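Local coordinates for protein homospermidine synthase (Legionella pneumophila subsp. pneumophila str. Philadelphia 1, PDB 2PH5) that binds NAD and probably acts as a transferase that makes the polyamine homospermidine, at residues S79-N84 with I101-K106; Q149-I154 with I405-H410; E207-V212 with Y319-C324; D354-L359 with G374-I379. All coordinates share one frame; numbering follows the deposited sequence.

Overall arrangement
Contacts 1 and 2 lie in the nucleotide-binding half, contacts 3 and 4 about 29 to 38 Å away, centre to centre, in the mixed sheet of the other half. Contact 1 is partly exposed, with apolar and CA-H...O contacts but no hydrogen bond between its segments; contact 2 is buried and sets a helix against the parallel sheet through an indole, a threonine and a leucine. They touch where Asn104 OD1 takes the backbone N-H groups of Gln149 and Lys150. Contacts 3 and 4, with centres 9 Å apart, join adjacent strand pairs of one sheet (202-213 and 352-364 are neighbours): 3 is parallel, buried and rich in polar groups, 4 an antiparallel hairpin, partly exposed.

Contact 1 of 4, residues S79-N84 with I101-K106; sequences STLEEN and ILCNQK
Glu83 and Lys106 bring the two backbones nearest, their CA atoms 5.7 Å apart where the loop 79-84 passes the helix segment 101-106. The loop leads into strand 86-89, and helix 96-106 is the crossover from that strand to its parallel neighbour 109-112 in a right-handed beta-alpha-beta unit of the Rossmann-type domain; the loop packs on the helix end. Lys106 has the most surface buried here. Its aliphatic root lies against Leu81, with Lys106 CG 3.2 Å from Leu81 O and 4.1 Å from Leu81 CB. The lysine chain is bent at chi2 (51°), which turns CD out of line with the first carbons. Its ammonium is not in contact with the Glu82 carboxylate: Lys106 NZ and Glu82 OE2 stand 6.2 Å apart, so any attraction between them would act at long range. Deeper in, Leu81 sends CD1 to the sulfur of Cys103, CD1 to SG 3.8 Å. Both side chains also pack on Leu87 of strand 86-89, and Leu81 reaches Val17 of strand 16-19 as well, which ties loop and helix to the sheet. No conventional hydrogen bond joins the segments; at the loop's end Asn84 is bonded through the backbone to Gly107, the residue after the helix segment. At the closest backbone approach the CA-H of Glu83 points to the Lys106 carbonyl, with CA 3.3 Å from Lys106 O and 135° at the hydrogen.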
loop_
_atom_site.group_PDB
_atom_site.type_symbol
_atom_site.label_atom_id
_atom_site.label_comp_id
_atom_site.label_asym_id
_atom_site.label_seq_id
_atom_site.Cartn_x
_atom_site.Cartn_y
_atom_site.Cartn_z
ATOM N N SER A 79 36.816 10.089 28.038
ATOM C CA SER A 79 36.852 10.347 29.471
ATOM C C SER A 79 35.737 9.654 30.219
ATOM O O SER A 79 35.634 9.763 31.442
ATOM C CB SER A 79 36.769 11.846 29.740
ATOM O OG SER A 79 37.883 12.504 29.166
ATOM N N THR A 80 34.903 8.929 29.490
ATOM C CA THR A 80 33.793 8.258 30.124
ATOM C C THR A 80 34.000 6.749 30.219
ATOM O O THR A 80 33.229 6.057 30.881
ATOM C CB THR A 80 32.492 8.567 29.361
ATOM O OG1 THR A 80 31.384 8.449 30.252
ATOM C CG2 THR A 80 32.309 7.601 28.201
ATOM N N LEU A 81 35.053 6.249 29.572
ATOM C CA LEU A 81 35.359 4.813 29.576
ATOM C C LEU A 81 36.634 4.400 30.313
ATOM O O LEU A 81 37.719 4.898 30.022
ATOM C CB LEU A 81 35.449 4.296 28.141
ATOM C CG LEU A 81 34.149 4.260 27.362
ATOM C CD1 LEU A 81 34.457 3.885 25.925
ATOM C CD2 LEU A 81 33.177 3.276 28.003
ATOM N N GLU A 82 36.490 3.468 31.252
ATOM C CA GLU A 82 37.615 2.946 32.029
ATOM C C GLU A 82 37.801 1.485 31.607
ATOM O O GLU A 82 36.923 0.900 30.966
ATOM C CB GLU A 82 37.305 3.021 33.530
ATOM C CG GLU A 82 38.447 3.544 34.413
ATOM C CD GLU A 82 38.492 5.069 34.491
ATOM O OE1 GLU A 82 39.321 5.614 35.261
ATOM O OE2 GLU A 82 37.699 5.726 33.782
ATOM N N GLU A 83 38.929 0.886 31.958
ATOM C CA GLU A 83 39.162 -0.500 31.574
ATOM C C GLU A 83 38.031 -1.418 32.047
ATOM O O GLU A 83 37.614 -1.363 33.205
ATOM C CB GLU A 83 40.514 -0.972 32.122
ATOM C CG GLU A 83 40.809 -2.437 31.847
ATOM C CD GLU A 83 42.287 -2.712 31.610
ATOM O OE1 GLU A 83 42.835 -2.207 30.595
ATOM O OE2 GLU A 83 42.899 -3.437 32.433
ATOM N N ASN A 84 37.524 -2.242 31.132
ATOM C CA ASN A 84 36.435 -3.186 31.421
ATOM C C ASN A 84 35.026 -2.606 31.365
ATOM O O ASN A 84 34.051 -3.311 31.629
ATOM C CB ASN A 84 36.650 -3.855 32.778
ATOM C CG ASN A 84 37.912 -4.663 32.812
ATOM O OD1 ASN A 84 38.125 -5.531 31.953
ATOM N ND2 ASN A 84 38.775 -4.384 33.795
ATOM N N ILE A 101 37.989 1.491 17.872
ATOM C CA ILE A 101 39.394 1.723 18.182
ATOM C C ILE A 101 39.526 2.378 19.559
ATOM O O ILE A 101 40.291 1.915 20.405
ATOM C CB ILE A 101 40.033 2.636 17.105
ATOM C CG1 ILE A 101 40.160 1.857 15.797
ATOM C CG2 ILE A 101 41.378 3.161 17.571
ATOM C CD1 ILE A 101 40.304 2.733 14.579
ATOM N N LEU A 102 38.768 3.446 19.780
ATOM C CA LEU A 102 38.799 4.155 21.051
ATOM C C LEU A 102 38.546 3.217 22.223
ATOM O O LEU A 102 39.250 3.275 23.232
ATOM C CB LEU A 102 37.755 5.273 21.066
ATOM C CG LEU A 102 37.602 6.021 22.403
ATOM C CD1 LEU A 102 38.936 6.650 22.817
ATOM C CD2 LEU A 102 36.531 7.100 22.260
ATOM N N CYS A 103 37.539 2.360 22.096
ATOM C CA CYS A 103 37.223 1.429 23.165
ATOM C C CYS A 103 38.401 0.527 23.475
ATOM O O CYS A 103 38.712 0.275 24.645
ATOM C CB CYS A 103 36.012 0.574 22.803
ATOM S SG CYS A 103 34.435 1.410 23.031
ATOM N N ASN A 104 39.054 0.037 22.426
ATOM C CA ASN A 104 40.206 -0.838 22.602
ATOM C C ASN A 104 41.291 -0.130 23.411
ATOM O O ASN A 104 41.845 -0.693 24.356
ATOM C CB ASN A 104 40.771 -1.257 21.245
ATOM C CG ASN A 104 41.973 -2.170 21.379
ATOM O OD1 ASN A 104 41.866 -3.288 21.897
ATOM N ND2 ASN A 104 43.129 -1.696 20.918
ATOM N N GLN A 105 41.582 1.109 23.025
ATOM C CA GLN A 105 42.589 1.919 23.695
ATOM C C GLN A 105 42.253 2.042 25.173
ATOM O O GLN A 105 43.132 2.018 26.031
ATOM C CB GLN A 105 42.640 3.319 23.064
ATOM C CG GLN A 105 43.056 3.338 21.593
ATOM C CD GLN A 105 42.862 4.698 20.915
ATOM O OE1 GLN A 105 43.328 4.909 19.790
ATOM N NE2 GLN A 105 42.169 5.615 21.590
ATOM N N LYS A 106 40.965 2.173 25.461
ATOM C CA LYS A 106 40.512 2.322 26.834
ATOM C C LYS A 106 40.306 0.983 27.523
ATOM O O LYS A 106 40.021 0.929 28.719
ATOM C CB LYS A 106 39.218 3.134 26.847
ATOM C CG LYS A 106 39.389 4.596 27.251
ATOM C CD LYS A 106 40.479 5.330 26.484
ATOM C CE LYS A 106 40.656 6.730 27.050
ATOM N NZ LYS A 106 40.851 6.654 28.526
#

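Contact 2 of 4, residues Q149-I154 with I405-H410; sequences QKTALI and IWAIEH
The indole of Trp406 meets Thr151 and Leu153 obliquely through its rim atom CZ3, while one of its faces carries the imidazole of His410, whose ND1 sits 3.3 Å above the indole plane and is offset toward the rim. Seen from the imidazole, Trp406 CZ2 lies over one face, again toward the rim, and the backbone carbon Trp406 C is at the edge, in plane. A hydrogen bond fixes this pairing: His410 ND1 donates to Trp406 O at 2.8 Å, with the acceptor close to the imidazole plane. Tyr425 adds an edge-to-face contact to the indole. The Thr151 and Trp406 side chains cross at about a right angle, and the methyl Thr151 CG2 is 4.0 Å from Trp406 CZ3. The packing joins helix 391-408 to the parallel, Rossmann-type sheet, in which strand 152-153 runs between strands 109-112 and 415-416; Val416 of the latter touches Thr151, Leu153 and Trp406. With CG2 anti to its backbone N and OG1 beside it (chi1 -61°), Thr151 divides its branches: the methyl also faces Ala407, CG2 to CB 4.2 Å, and the hydroxyl is directed to the chain that follows the helix. There Thr151 OG1 donates to His410 O; the modelled separation of 2.4 Å is very short and its exact value doubtful. The same hydroxyl receives a weak bond from Glu413 N. Two residues on, within strand 152-153, Leu153 CD1 approaches Trp406 CZ3 at 4.5 Å.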
loop_
_atom_site.group_PDB
_atom_site.type_symbol
_atom_site.label_atom_id
_atom_site.label_comp_id
_atom_site.label_asym_id
_atom_site.label_seq_id
_atom_site.Cartn_x
_atom_site.Cartn_y
_atom_site.Cartn_z
ATOM N N GLN A 149 42.367 -5.928 20.742
ATOM C CA GLN A 149 42.303 -7.083 21.627
ATOM C C GLN A 149 40.910 -7.215 22.233
ATOM O O GLN A 149 40.302 -8.289 22.204
ATOM C CB GLN A 149 43.349 -6.931 22.738
ATOM C CG GLN A 149 44.115 -8.207 23.096
ATOM C CD GLN A 149 43.547 -8.935 24.308
ATOM O OE1 GLN A 149 43.475 -8.377 25.409
ATOM N NE2 GLN A 149 43.149 -10.188 24.112
ATOM N N LYS A 150 40.408 -6.111 22.779
ATOM C CA LYS A 150 39.088 -6.078 23.407
ATOM C C LYS A 150 37.959 -6.436 22.443
ATOM O O LYS A 150 37.990 -6.070 21.269
ATOM C CB LYS A 150 38.862 -4.699 24.032
ATOM C CG LYS A 150 39.526 -4.555 25.387
ATOM C CD LYS A 150 38.874 -5.513 26.356
ATOM C CE LYS A 150 39.552 -5.527 27.692
ATOM N NZ LYS A 150 38.850 -6.501 28.567
ATOM N N THR A 151 36.965 -7.158 22.951
ATOM C CA THR A 151 35.838 -7.599 22.134
ATOM C C THR A 151 34.918 -6.469 21.672
ATOM O O THR A 151 34.558 -5.578 22.441
ATOM C CB THR A 151 34.990 -8.653 22.884
ATOM O OG1 THR A 151 35.807 -9.789 23.174
ATOM C CG2 THR A 151 33.803 -9.096 22.042
ATOM N N ALA A 152 34.552 -6.523 20.401
ATOM C CA ALA A 152 33.668 -5.540 19.817
ATOM C C ALA A 152 32.692 -6.293 18.925
ATOM O O ALA A 152 33.023 -6.639 17.784
ATOM C CB ALA A 152 34.474 -4.531 18.999
ATOM N N LEU A 153 31.508 -6.574 19.463
ATOM C CA LEU A 153 30.462 -7.298 18.743
ATOM C C LEU A 153 29.721 -6.322 17.841
ATOM O O LEU A 153 29.108 -5.372 18.320
ATOM C CB LEU A 153 29.475 -7.923 19.741
ATOM C CG LEU A 153 28.479 -8.959 19.198
ATOM C CD1 LEU A 153 29.244 -10.146 18.625
ATOM C CD2 LEU A 153 27.545 -9.416 20.309
ATOM N N ILE A 154 29.773 -6.557 16.536
ATOM C CA ILE A 154 29.121 -5.656 15.596
ATOM C C ILE A 154 27.850 -6.200 14.955
ATOM O O ILE A 154 27.633 -7.410 14.902
ATOM C CB ILE A 154 30.102 -5.233 14.482
ATOM C CG1 ILE A 154 30.628 -6.475 13.753
ATOM C CG2 ILE A 154 31.248 -4.441 15.089
ATOM C CD1 ILE A 154 31.579 -6.170 12.601
ATOM N N ILE A 405 25.768 -9.707 27.155
ATOM C CA ILE A 405 26.162 -10.693 28.150
ATOM C C ILE A 405 27.276 -11.585 27.613
ATOM O O ILE A 405 28.162 -11.996 28.358
ATOM C CB ILE A 405 24.984 -11.594 28.556
ATOM C CG1 ILE A 405 23.853 -10.740 29.130
ATOM C CG2 ILE A 405 25.449 -12.625 29.591
ATOM C CD1 ILE A 405 22.547 -11.487 29.260
ATOM N N TRP A 406 27.223 -11.879 26.317
ATOM C CA TRP A 406 28.225 -12.731 25.690
ATOM C C TRP A 406 29.593 -12.070 25.733
ATOM O O TRP A 406 30.589 -12.696 26.089
ATOM C CB TRP A 406 27.858 -13.020 24.229
ATOM C CG TRP A 406 28.804 -13.984 23.563
ATOM C CD1 TRP A 406 28.775 -15.354 23.638
ATOM C CD2 TRP A 406 29.952 -13.654 22.770
ATOM N NE1 TRP A 406 29.834 -15.888 22.943
ATOM C CE2 TRP A 406 30.572 -14.870 22.403
ATOM C CE3 TRP A 406 30.518 -12.450 22.336
ATOM C CZ2 TRP A 406 31.731 -14.917 21.621
ATOM C CZ3 TRP A 406 31.679 -12.497 21.555
ATOM C CH2 TRP A 406 32.269 -13.721 21.208
ATOM N N ALA A 407 29.632 -10.796 25.367
ATOM C CA ALA A 407 30.879 -10.055 25.341
ATOM C C ALA A 407 31.523 -9.950 26.721
ATOM O O ALA A 407 32.742 -10.034 26.841
ATOM C CB ALA A 407 30.643 -8.664 24.752
ATOM N N ILE A 408 30.716 -9.773 27.761
ATOM C CA ILE A 408 31.261 -9.665 29.109
ATOM C C ILE A 408 32.068 -10.904 29.518
ATOM O O ILE A 408 33.125 -10.780 30.128
ATOM C CB ILE A 408 30.140 -9.409 30.147
ATOM C CG1 ILE A 408 29.529 -8.030 29.895
ATOM C CG2 ILE A 408 30.694 -9.506 31.568
ATOM C CD1 ILE A 408 28.345 -7.711 30.768
ATOM N N GLU A 409 31.589 -12.096 29.187
ATOM C CA GLU A 409 32.338 -13.281 29.562
ATOM C C GLU A 409 33.334 -13.710 28.476
ATOM O O GLU A 409 33.950 -14.773 28.559
ATOM C CB GLU A 409 31.391 -14.428 29.923
ATOM C CG GLU A 409 30.516 -14.919 28.801
ATOM C CD GLU A 409 29.746 -16.171 29.188
ATOM O OE1 GLU A 409 28.864 -16.080 30.074
ATOM O OE2 GLU A 409 30.027 -17.244 28.608
ATOM N N HIS A 410 33.480 -12.862 27.462
ATOM C CA HIS A 410 34.407 -13.070 26.354
ATOM C C HIS A 410 34.885 -11.671 25.963
ATOM O O HIS A 410 34.745 -11.259 24.820
ATOM C CB HIS A 410 33.703 -13.712 25.158
ATOM C CG HIS A 410 33.064 -15.030 25.459
ATOM N ND1 HIS A 410 31.707 -15.176 25.656
ATOM C CD2 HIS A 410 33.598 -16.266 25.592
ATOM C CE1 HIS A 410 31.434 -16.445 25.896
ATOM N NE2 HIS A 410 32.564 -17.130 25.863
#

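Contact 3 of 4, residues E207-V212 with Y319-C324; sequences EQDSQV and YAYNPC
Glu207 and Tyr319 both place CG anti to the backbone N, and the glutamate chain stays extended beyond it (chi2 -178°), which carries its carboxylate out to the phenol. Tyr319 OH donates to Glu207 OE1 at 2.6 Å; the oxygen lies at the edge of the tyrosine ring, in plane, while the hydroxyl comes from above the carboxylate plane, 44° out of it. Tyr321 runs beside Glu207 in the same direction, with ring and carboxylate planes 55° apart and Tyr321 CE2 3.6 Å from Glu207 CD. Pro323 N lies over the centre of one face of the Tyr321 ring. A water at that ring's edge joins three groups, 2.6 Å from Glu207 OE2 and also bonded to Asp209 OD2 and Tyr321 OH. The last two have further partners, Thr225 for the carboxylate and Trp226 for the phenol. The other oxygen, Asp209 OD1, takes Gln211 NE2 at 2.8 Å. It also accepts from Gln211 N, which closes an Asx turn that fixes the aspartate where strand 202-213 is interrupted. The backbones are zipped in parallel, Asn322 N donating to Glu207 O at 3.1 Å and Asp209 N to Asn322 O at 2.9 Å. Cys324, the N-cap of helix 325-336, packs its CB 3.6 Å from Asp209 OD1. The pair belongs to the mixed sheet of the saccharopine dehydrogenase-like C-terminal domain, with the Glu207 side chain about 7 Å from bound NAD and that of Tyr319 beside the NAD-binding Asn159.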
loop_
_atom_site.group_PDB
_atom_site.type_symbol
_atom_site.label_atom_id
_atom_site.label_comp_id
_atom_site.label_asym_id
_atom_site.label_seq_id
_atom_site.Cartn_x
_atom_site.Cartn_y
_atom_site.Cartn_z
ATOM N N GLU A 207 10.025 -11.589 7.302
ATOM C CA GLU A 207 9.403 -10.933 8.441
ATOM C C GLU A 207 8.092 -10.305 8.019
ATOM O O GLU A 207 7.959 -9.794 6.906
ATOM C CB GLU A 207 10.325 -9.849 9.018
ATOM C CG GLU A 207 9.732 -9.071 10.189
ATOM C CD GLU A 207 10.652 -7.966 10.699
ATOM O OE1 GLU A 207 11.833 -7.932 10.282
ATOM O OE2 GLU A 207 10.201 -7.135 11.527
ATOM N N GLN A 208 7.127 -10.340 8.926
ATOM C CA GLN A 208 5.831 -9.767 8.648
ATOM C C GLN A 208 5.299 -9.098 9.904
ATOM O O GLN A 208 4.947 -9.765 10.872
ATOM C CB GLN A 208 4.895 -10.862 8.167
ATOM C CG GLN A 208 3.936 -10.402 7.102
ATOM C CD GLN A 208 3.533 -11.537 6.191
ATOM O OE1 GLN A 208 2.543 -11.447 5.459
ATOM N NE2 GLN A 208 4.311 -12.622 6.226
ATOM N N ASP A 209 5.269 -7.768 9.871
ATOM C CA ASP A 209 4.803 -6.941 10.979
ATOM C C ASP A 209 3.315 -6.688 10.796
ATOM O O ASP A 209 2.901 -6.059 9.817
ATOM C CB ASP A 209 5.549 -5.600 10.972
ATOM C CG ASP A 209 5.518 -4.892 12.320
ATOM O OD1 ASP A 209 4.475 -4.925 13.014
ATOM O OD2 ASP A 209 6.546 -4.282 12.679
ATOM N N SER A 210 2.516 -7.175 11.744
ATOM C CA SER A 210 1.066 -6.999 11.695
ATOM C C SER A 210 0.565 -6.065 12.800
ATOM O O SER A 210 -0.629 -6.023 13.084
ATOM C CB SER A 210 0.356 -8.358 11.817
ATOM O OG SER A 210 0.599 -8.975 13.072
ATOM N N GLN A 211 1.462 -5.314 13.430
ATOM C CA GLN A 211 1.026 -4.414 14.490
ATOM C C GLN A 211 0.159 -3.285 13.929
ATOM O O GLN A 211 0.597 -2.543 13.053
ATOM C CB GLN A 211 2.246 -3.860 15.243
ATOM C CG GLN A 211 3.109 -4.990 15.834
ATOM C CD GLN A 211 4.419 -4.519 16.435
ATOM O OE1 GLN A 211 4.473 -4.084 17.599
ATOM N NE2 GLN A 211 5.493 -4.596 15.641
ATOM N N VAL A 212 -1.083 -3.193 14.407
ATOM C CA VAL A 212 -2.006 -2.145 13.977
ATOM C C VAL A 212 -2.094 -1.099 15.079
ATOM O O VAL A 212 -1.681 -1.353 16.210
ATOM C CB VAL A 212 -3.429 -2.678 13.696
ATOM C CG1 VAL A 212 -3.414 -3.550 12.460
ATOM C CG2 VAL A 212 -3.953 -3.439 14.901
ATOM N N TYR A 319 16.454 -10.186 1.743
ATOM C CA TYR A 319 15.384 -9.857 2.675
ATOM C C TYR A 319 14.009 -9.802 1.969
ATOM O O TYR A 319 13.899 -9.323 0.842
ATOM C CB TYR A 319 15.740 -8.496 3.316
ATOM C CG TYR A 319 15.016 -8.108 4.596
ATOM C CD1 TYR A 319 15.101 -6.801 5.101
ATOM C CD2 TYR A 319 14.244 -9.037 5.300
ATOM C CE1 TYR A 319 14.424 -6.430 6.280
ATOM C CE2 TYR A 319 13.569 -8.685 6.471
ATOM C CZ TYR A 319 13.664 -7.382 6.953
ATOM O OH TYR A 319 13.002 -7.045 8.117
ATOM N N ALA A 320 12.976 -10.321 2.633
ATOM C CA ALA A 320 11.593 -10.321 2.130
ATOM C C ALA A 320 10.783 -9.712 3.279
ATOM O O ALA A 320 10.232 -10.430 4.122
ATOM C CB ALA A 320 11.123 -11.757 1.849
ATOM N N TYR A 321 10.724 -8.387 3.305
ATOM C CA TYR A 321 10.060 -7.640 4.372
ATOM C C TYR A 321 8.665 -7.121 4.079
ATOM O O TYR A 321 8.385 -6.609 2.999
ATOM C CB TYR A 321 10.935 -6.443 4.762
ATOM C CG TYR A 321 10.461 -5.639 5.962
ATOM C CD1 TYR A 321 10.573 -4.251 5.976
ATOM C CD2 TYR A 321 9.980 -6.268 7.117
ATOM C CE1 TYR A 321 10.232 -3.509 7.100
ATOM C CE2 TYR A 321 9.635 -5.527 8.256
ATOM C CZ TYR A 321 9.766 -4.148 8.238
ATOM O OH TYR A 321 9.445 -3.411 9.356
ATOM N N ASN A 322 7.799 -7.238 5.075
ATOM C CA ASN A 322 6.440 -6.738 4.970
ATOM C C ASN A 322 6.227 -6.021 6.295
ATOM O O ASN A 322 5.956 -6.655 7.320
ATOM C CB ASN A 322 5.445 -7.882 4.819
ATOM C CG ASN A 322 4.053 -7.396 4.474
ATOM O OD1 ASN A 322 3.093 -8.161 4.506
ATOM N ND2 ASN A 322 3.935 -6.122 4.135
ATOM N N PRO A 323 6.371 -4.684 6.292
ATOM C CA PRO A 323 6.211 -3.841 7.481
ATOM C C PRO A 323 4.773 -3.769 7.979
ATOM O O PRO A 323 3.866 -4.357 7.389
ATOM C CB PRO A 323 6.730 -2.490 7.008
ATOM C CG PRO A 323 6.249 -2.456 5.598
ATOM C CD PRO A 323 6.577 -3.852 5.090
ATOM N N CYS A 324 4.572 -3.059 9.081
ATOM C CA CYS A 324 3.242 -2.915 9.648
ATOM C C CYS A 324 2.399 -2.107 8.665
ATOM O O CYS A 324 2.908 -1.214 7.991
ATOM C CB CYS A 324 3.320 -2.199 10.988
ATOM S SG CYS A 324 3.893 -0.515 10.840
HETATM O O HOH W 1 9.035 -4.802 11.620
HETATM O O HOH W 2 6.662 -1.820 10.625
#

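Contact 4 of 4, residues D354-L359 with G374-I379; sequences DGCDEL and GSTLSI
Thr376, Leu359 and Ile379 bury the most surface in this antiparallel hairpin. Thr376 faces Glu358 in a non-hydrogen-bonded pair, and the two side chains lie side by side, pointing the same way. With Thr376 OG1 beside its backbone N (chi1 -55°), the hydroxyl donates to Glu358 OE2 at 2.6 Å, meeting it on the anti side, and the methyl CG2 rests 3.4 Å from Glu358 CG. Thr282 OG1 also bonds to Glu358 OE2, and Thr280 OG1 to OE1. Leu359 is held through its backbone in a hydrogen-bonded pair: Ser375 N donates to Leu359 O at 2.7 Å and Leu359 N to Ser375 O at 2.9 Å. Its side chain goes to the face that also bears Asp357 and Leu377, and reaches the NAD-binding Ala158 and Asn159. Ile379 closes the other end, where its N donates to Gly355 O at 3.0 Å and its CG2 sits 3.5 Å from the same oxygen. Gly355 adopts a positive phi (107°) that suits a glycine. Ile379 also opens helix 379-385, which Ser378 OG caps at Glu381 N. Strand 202-213 lies on the far side of 352-364, strand 436-442 on the far side of 370-378, and helix 391-408 covers the Leu359 and Leu377 face, with Gln395 touching both leucines.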
loop_
_atom_site.group_PDB
_atom_site.type_symbol
_atom_site.label_atom_id
_atom_site.label_comp_id
_atom_site.label_asym_id
_atom_site.label_seq_id
_atom_site.Cartn_x
_atom_site.Cartn_y
_atom_site.Cartn_z
ATOM N N ASP A 354 -3.074 -3.987 18.647
ATOM C CA ASP A 354 -3.097 -5.419 18.390
ATOM C C ASP A 354 -2.000 -5.775 17.395
ATOM O O ASP A 354 -1.339 -4.891 16.837
ATOM C CB ASP A 354 -4.464 -5.798 17.806
ATOM C CG ASP A 354 -4.729 -7.289 17.836
ATOM O OD1 ASP A 354 -5.452 -7.770 16.939
ATOM O OD2 ASP A 354 -4.238 -7.990 18.750
ATOM N N GLY A 355 -1.796 -7.071 17.185
ATOM C CA GLY A 355 -0.795 -7.502 16.223
ATOM C C GLY A 355 0.485 -8.102 16.767
ATOM O O GLY A 355 0.704 -8.168 17.976
ATOM N N CYS A 356 1.344 -8.537 15.857
ATOM C CA CYS A 356 2.594 -9.144 16.256
ATOM C C CYS A 356 3.654 -8.995 15.175
ATOM O O CYS A 356 3.369 -8.571 14.053
ATOM C CB CYS A 356 2.372 -10.623 16.574
ATOM S SG CYS A 356 1.820 -11.590 15.173
ATOM N N ASP A 357 4.885 -9.343 15.521
ATOM C CA ASP A 357 5.979 -9.236 14.582
ATOM C C ASP A 357 6.594 -10.619 14.390
ATOM O O ASP A 357 7.131 -11.199 15.339
ATOM C CB ASP A 357 7.028 -8.260 15.122
ATOM C CG ASP A 357 8.004 -7.799 14.055
ATOM O OD1 ASP A 357 8.346 -8.616 13.172
ATOM O OD2 ASP A 357 8.439 -6.628 14.110
ATOM N N GLU A 358 6.488 -11.154 13.173
ATOM C CA GLU A 358 7.055 -12.465 12.870
ATOM C C GLU A 358 8.369 -12.326 12.151
ATOM O O GLU A 358 8.399 -12.189 10.934
ATOM C CB GLU A 358 6.138 -13.304 11.985
ATOM C CG GLU A 358 5.124 -14.086 12.747
ATOM C CD GLU A 358 4.748 -15.396 12.071
ATOM O OE1 GLU A 358 4.496 -15.406 10.833
ATOM O OE2 GLU A 358 4.693 -16.413 12.799
ATOM N N LEU A 359 9.455 -12.368 12.907
ATOM C CA LEU A 359 10.786 -12.254 12.337
ATOM C C LEU A 359 11.426 -13.633 12.301
ATOM O O LEU A 359 11.415 -14.348 13.299
ATOM C CB LEU A 359 11.646 -11.316 13.181
ATOM C CG LEU A 359 13.132 -11.295 12.807
ATOM C CD1 LEU A 359 13.277 -10.809 11.376
ATOM C CD2 LEU A 359 13.908 -10.377 13.773
ATOM N N GLY A 374 11.953 -18.936 13.483
ATOM C CA GLY A 374 12.034 -17.569 13.957
ATOM C C GLY A 374 11.186 -17.239 15.172
ATOM O O GLY A 374 10.739 -18.126 15.906
ATOM N N SER A 375 10.970 -15.943 15.377
ATOM C CA SER A 375 10.201 -15.445 16.508
ATOM C C SER A 375 8.888 -14.795 16.120
ATOM O O SER A 375 8.839 -13.962 15.221
ATOM C CB SER A 375 11.034 -14.430 17.293
ATOM O OG SER A 375 10.208 -13.535 18.017
ATOM N N THR A 376 7.820 -15.193 16.800
ATOM C CA THR A 376 6.509 -14.619 16.564
ATOM C C THR A 376 6.125 -14.013 17.897
ATOM O O THR A 376 5.675 -14.718 18.796
ATOM C CB THR A 376 5.477 -15.672 16.190
ATOM O OG1 THR A 376 5.941 -16.413 15.057
ATOM C CG2 THR A 376 4.150 -15.003 15.844
ATOM N N LEU A 377 6.338 -12.709 18.030
ATOM C CA LEU A 377 6.030 -11.995 19.263
ATOM C C LEU A 377 4.884 -11.018 19.042
ATOM O O LEU A 377 4.910 -10.222 18.106
ATOM C CB LEU A 377 7.265 -11.221 19.753
ATOM C CG LEU A 377 7.062 -10.297 20.964
ATOM C CD1 LEU A 377 6.754 -11.143 22.188
ATOM C CD2 LEU A 377 8.306 -9.435 21.209
ATOM N N SER A 378 3.877 -11.085 19.904
ATOM C CA SER A 378 2.739 -10.188 19.802
ATOM C C SER A 378 3.002 -9.006 20.710
ATOM O O SER A 378 3.840 -9.081 21.618
ATOM C CB SER A 378 1.462 -10.879 20.258
ATOM O OG SER A 378 1.510 -11.126 21.653
ATOM N N ILE A 379 2.276 -7.920 20.468
ATOM C CA ILE A 379 2.420 -6.712 21.261
ATOM C C ILE A 379 1.986 -6.973 22.714
ATOM O O ILE A 379 2.560 -6.414 23.652
ATOM C CB ILE A 379 1.583 -5.547 20.656
ATOM C CG1 ILE A 379 1.796 -4.269 21.476
ATOM C CG2 ILE A 379 0.098 -5.921 20.597
ATOM C CD1 ILE A 379 3.213 -3.754 21.417
#